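Local coordinates for probable thiamine pyrophosphokinase (Staphylococcus saprophyticus, PDB 3L8M), which probably transfers a pyrophosphate group from ATP to thiamine, making thiamine diphosphate, at residues His105-Gly108 / Ala109-Ile112; Pro116-Lys120 / Met121-Ile125. One frame throughout, in Å; residues are numbered along the deposited sequence.

Interaction 1: residues His105-Gly108 / Ala109-Ile112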
loop_
_atom_site.group_PDB
_atom_site.type_symbol
_atom_site.label_atom_id
_atom_site.label_comp_id
_atom_site.label_asym_id
_atom_site.label_seq_id
_atom_site.Cartn_x
_atom_site.Cartn_y
_atom_site.Cartn_z
ATOM N N HIS A 105 6.114 -31.992 14.245
ATOM C CA HIS A 105 5.660 -30.937 13.347
ATOM C C HIS A 105 6.842 -30.109 12.847
ATOM O O HIS A 105 6.948 -29.818 11.648
ATOM C CB HIS A 105 4.649 -30.021 14.051
ATOM C CG HIS A 105 3.377 -30.712 14.446
ATOM N ND1 HIS A 105 2.615 -31.437 13.554
ATOM C CD2 HIS A 105 2.729 -30.776 15.633
ATOM C CE1 HIS A 105 1.550 -31.917 14.174
ATOM N NE2 HIS A 105 1.596 -31.530 15.436
ATOM N N PHE A 106 7.721 -29.718 13.767
ATOM C CA PHE A 106 8.899 -28.946 13.395
ATOM C C PHE A 106 9.620 -29.671 12.279
ATOM O O PHE A 106 10.102 -29.044 11.337
ATOM C CB PHE A 106 9.863 -28.808 14.574
ATOM C CG PHE A 106 11.194 -28.245 14.189
ATOM C CD1 PHE A 106 11.303 -26.928 13.747
ATOM C CD2 PHE A 106 12.337 -29.041 14.225
ATOM C CE1 PHE A 106 12.535 -26.406 13.340
ATOM C CE2 PHE A 106 13.584 -28.536 13.823
ATOM C CZ PHE A 106 13.680 -27.210 13.377
HETATM N N MSE A 107 9.701 -30.996 12.407
HETATM C CA MSE A 107 10.371 -31.848 11.420
HETATM C C MSE A 107 9.645 -31.841 10.073
HETATM O O MSE A 107 10.278 -31.840 9.007
HETATM C CB MSE A 107 10.466 -33.286 11.948
HETATM C CG MSE A 107 11.209 -33.398 13.279
HETATM SE SE MSE A 107 13.072 -32.932 13.115
HETATM C CE MSE A 107 13.705 -34.668 12.591
ATOM N N GLY A 108 8.315 -31.854 10.125
ATOM C CA GLY A 108 7.540 -31.828 8.898
ATOM C C GLY A 108 7.828 -30.517 8.197
ATOM O O GLY A 108 7.962 -30.454 6.965
ATOM N N ALA A 109 7.952 -29.458 8.991
ATOM C CA ALA A 109 8.241 -28.149 8.435
ATOM C C ALA A 109 9.575 -28.213 7.686
ATOM O O ALA A 109 9.747 -27.541 6.662
ATOM C CB ALA A 109 8.271 -27.083 9.556
ATOM N N LEU A 110 10.515 -29.028 8.176
ATOM C CA LEU A 110 11.814 -29.166 7.501
ATOM C C LEU A 110 11.674 -29.936 6.180
ATOM O O LEU A 110 12.380 -29.650 5.205
ATOM C CB LEU A 110 12.833 -29.868 8.404
ATOM C CG LEU A 110 13.235 -29.182 9.715
ATOM C CD1 LEU A 110 14.189 -30.086 10.470
ATOM C CD2 LEU A 110 13.888 -27.837 9.443
ATOM N N GLN A 111 10.762 -30.906 6.140
ATOM C CA GLN A 111 10.542 -31.662 4.911
ATOM C C GLN A 111 10.116 -30.726 3.767
ATOM O O GLN A 111 10.526 -30.912 2.618
ATOM C CB GLN A 111 9.488 -32.749 5.127
ATOM C CG GLN A 111 9.924 -33.860 6.067
ATOM C CD GLN A 111 8.830 -34.878 6.315
ATOM O OE1 GLN A 111 7.645 -34.568 6.188
ATOM N NE2 GLN A 111 9.224 -36.098 6.669
ATOM N N ILE A 112 9.291 -29.728 4.078
ATOM C CA ILE A 112 8.822 -28.795 3.061
ATOM C C ILE A 112 9.968 -28.030 2.393
ATOM O O ILE A 112 10.011 -27.908 1.164
ATOM C CB ILE A 112 7.819 -27.785 3.649
ATOM C CG1 ILE A 112 6.583 -28.521 4.162
ATOM C CG2 ILE A 112 7.386 -26.788 2.582
ATOM C CD1 ILE A 112 5.686 -27.649 4.993
#

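Interaction 2: residues Pro116-Lys120 / Met121-Ile125. With NA (sodium ion), chain C.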
loop_
_atom_site.group_PDB
_atom_site.type_symbol
_atom_site.label_atom_id
_atom_site.label_comp_id
_atom_site.label_asym_id
_atom_site.label_seq_id
_atom_site.Cartn_x
_atom_site.Cartn_y
_atom_site.Cartn_z
ATOM N N PRO A 116 11.804 -30.905 -3.652
ATOM C CA PRO A 116 12.494 -30.584 -4.904
ATOM C C PRO A 116 11.683 -29.633 -5.784
ATOM O O PRO A 116 12.240 -28.860 -6.561
ATOM C CB PRO A 116 12.705 -31.957 -5.540
ATOM C CG PRO A 116 11.532 -32.740 -5.037
ATOM C CD PRO A 116 11.462 -32.336 -3.588
ATOM N N GLU A 117 10.366 -29.688 -5.644
ATOM C CA GLU A 117 9.478 -28.823 -6.408
ATOM C C GLU A 117 9.848 -27.347 -6.231
ATOM O O GLU A 117 9.480 -26.511 -7.053
ATOM C CB GLU A 117 8.035 -29.056 -5.958
ATOM C CG GLU A 117 6.999 -28.194 -6.649
ATOM C CD GLU A 117 5.607 -28.417 -6.089
ATOM O OE1 GLU A 117 5.431 -28.248 -4.861
ATOM O OE2 GLU A 117 4.692 -28.759 -6.871
ATOM N N TYR A 118 10.579 -27.032 -5.163
ATOM C CA TYR A 118 10.976 -25.651 -4.894
ATOM C C TYR A 118 12.404 -25.329 -5.311
ATOM O O TYR A 118 12.754 -24.164 -5.506
ATOM C CB TYR A 118 10.807 -25.325 -3.406
ATOM C CG TYR A 118 9.398 -25.523 -2.895
ATOM C CD1 TYR A 118 8.301 -25.029 -3.603
ATOM C CD2 TYR A 118 9.157 -26.219 -1.712
ATOM C CE1 TYR A 118 7.004 -25.230 -3.149
ATOM C CE2 TYR A 118 7.863 -26.424 -1.250
ATOM C CZ TYR A 118 6.791 -25.932 -1.972
ATOM O OH TYR A 118 5.506 -26.179 -1.536
ATOM N N ALA A 119 13.230 -26.359 -5.446
ATOM C CA ALA A 119 14.622 -26.163 -5.836
ATOM C C ALA A 119 14.718 -25.558 -7.232
ATOM O O ALA A 119 15.410 -24.560 -7.442
ATOM C CB ALA A 119 15.364 -27.487 -5.789
ATOM N N LYS A 120 14.022 -26.169 -8.186
ATOM C CA LYS A 120 14.029 -25.688 -9.563
ATOM C C LYS A 120 13.490 -24.263 -9.648
ATOM O O LYS A 120 14.055 -23.421 -10.347
ATOM C CB LYS A 120 13.210 -26.634 -10.450
ATOM C CG LYS A 120 12.238 -27.513 -9.679
ATOM C CD LYS A 120 11.844 -28.740 -10.482
ATOM C CE LYS A 120 11.204 -29.794 -9.588
ATOM N NZ LYS A 120 10.984 -31.089 -10.290
HETATM N N MSE A 121 12.404 -23.996 -8.930
HETATM C CA MSE A 121 11.808 -22.664 -8.916
HETATM C C MSE A 121 12.750 -21.708 -8.179
HETATM O O MSE A 121 13.729 -22.142 -7.572
HETATM C CB MSE A 121 10.432 -22.720 -8.244
HETATM C CG MSE A 121 9.459 -23.654 -8.972
HETATM SE SE MSE A 121 7.803 -24.032 -8.047
HETATM C CE MSE A 121 6.629 -22.820 -8.975
ATOM N N ASN A 122 12.474 -20.411 -8.245
ATOM C CA ASN A 122 13.336 -19.440 -7.583
ATOM C C ASN A 122 12.697 -18.950 -6.286
ATOM O O ASN A 122 12.639 -17.750 -6.031
ATOM C CB ASN A 122 13.598 -18.251 -8.512
ATOM C CG ASN A 122 14.912 -17.554 -8.211
ATOM O OD1 ASN A 122 15.989 -18.122 -8.410
ATOM N ND2 ASN A 122 14.831 -16.319 -7.726
ATOM N N ILE A 123 12.235 -19.894 -5.469
ATOM C CA ILE A 123 11.583 -19.588 -4.197
ATOM C C ILE A 123 12.571 -19.603 -3.029
ATOM O O ILE A 123 13.540 -20.361 -3.030
ATOM C CB ILE A 123 10.449 -20.607 -3.919
ATOM C CG1 ILE A 123 9.739 -20.275 -2.605
ATOM C CG2 ILE A 123 11.013 -22.007 -3.874
ATOM C CD1 ILE A 123 8.792 -19.104 -2.700
ATOM N N ASN A 124 12.313 -18.761 -2.033
ATOM C CA ASN A 124 13.169 -18.659 -0.854
ATOM C C ASN A 124 12.339 -18.858 0.413
ATOM O O ASN A 124 11.693 -17.923 0.882
ATOM C CB ASN A 124 13.838 -17.281 -0.814
ATOM C CG ASN A 124 14.672 -17.071 0.433
ATOM O OD1 ASN A 124 14.906 -15.936 0.853
ATOM N ND2 ASN A 124 15.136 -18.166 1.030
ATOM N N ILE A 125 12.354 -20.074 0.959
ATOM C CA ILE A 125 11.601 -20.393 2.167
ATOM C C ILE A 125 12.516 -20.433 3.406
ATOM O O ILE A 125 13.539 -21.114 3.408
ATOM C CB ILE A 125 10.912 -21.776 2.050
ATOM C CG1 ILE A 125 10.139 -21.894 0.733
ATOM C CG2 ILE A 125 9.962 -21.977 3.220
ATOM C CD1 ILE A 125 8.842 -21.103 0.701
HETATM NA NA NA C . 12.591 -15.977 2.948
#

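Interaction 1: residues His105-Gly108 / Ala109-Ile112
The amide of Ala109 points back at the carbonyl of His105, N to O 2.9 Å, with an N-H...O angle of 158°. One residue on, Leu110 N divides itself between two acceptors: it reaches Phe106 O at 3.2 Å with a bent N-H...O angle of 136°, and makes a weak bond to Met107 O, which also accepts from Gln111 N at 3.1 Å. Ile112 N closes the series on Gly108 O at 3.3 Å. These bonds satisfy the amides of Ala109 to Ile112 and the carbonyls of His105 to Gly108 within the helix. Phe106 has its CG turned opposite the backbone N (chi1 169°), a choice that carries the ring forward to Leu110, whose CG lies over one ring face, toward the rim. Leu110 CD1 comes within 3.7 Å of Phe106 CE2 and 4.0 Å of SE of Met107, a selenomethionine, so one branched leucine fills the angle between two larger neighbours. Ala109 and Ile112, small and branched, are buried against Leu78. This i to i+4 bonding, with one weak i to i+3 branch, is that of an alpha-helix, here helix 103-113, packed against helix 77-87.

Interaction 2: residues Pro116-Lys120 / Met121-Ile125
A helix-to-strand connection, in which the short, weakly bonded helix 116-119 turns into strand 124-128 of the mixed sheet, brings Tyr118 and Ile123 together at the bend. Ile123 CG2 lies 3.4 Å from Tyr118 CB and 3.2 Å from Tyr118 O, and the two side chains run alongside each other in the same direction. With CG1 opposite the backbone N (chi1 -179°), Ile123 sets this methyl between its own N and carbonyl carbon, and it meets the tyrosine at the root of the ring, obliquely. A beta-branched residue suits the place because CG2 can touch the tyrosine while the side chain also packs on Val86 and Ile93. Tyr118, buried, rests on Ile82 and Val86 of helix 77-87. Before the strand, Met121, a selenomethionine, brings CG to 3.4 Å and SE to 3.2 Å from Glu117 O; its long unbranched side chain can reach Val86 as well. The strand begins at Asn124, whose backbone bonds to Ile93 of strand 92-96 and to Arg91 just before it. There a sodium ion, also bound by Asp94, is bound by Asn124 O at 3.0 Å, a long distance for sodium, with Asn124 OD1 3.1 Å from the ion.

How the interactions relate
Interaction 1 and interaction 2 follow one another in the chain, their centres about 16 Å apart, and they meet where Ile112 O packs against CD2 of Tyr118. Segments 105-108 and 109-112 both lie on helix 103-113, partly buried, and main-chain hydrogen bonds run from one to the other. By contrast, 116-120 with 121-125 is a surface contact at a change of direction, where the contacts are van der Waals ones, of Ile123 on Tyr118 and Met121 on Glu117 O, with no clear hydrogen bond between the segments. Both lean on helix 77-87, through Ala109 and Ile112 in one and Tyr118, Met121 and Ile123 in the other. A further difference is the sodium ion, bound within interaction 2 by Asn124.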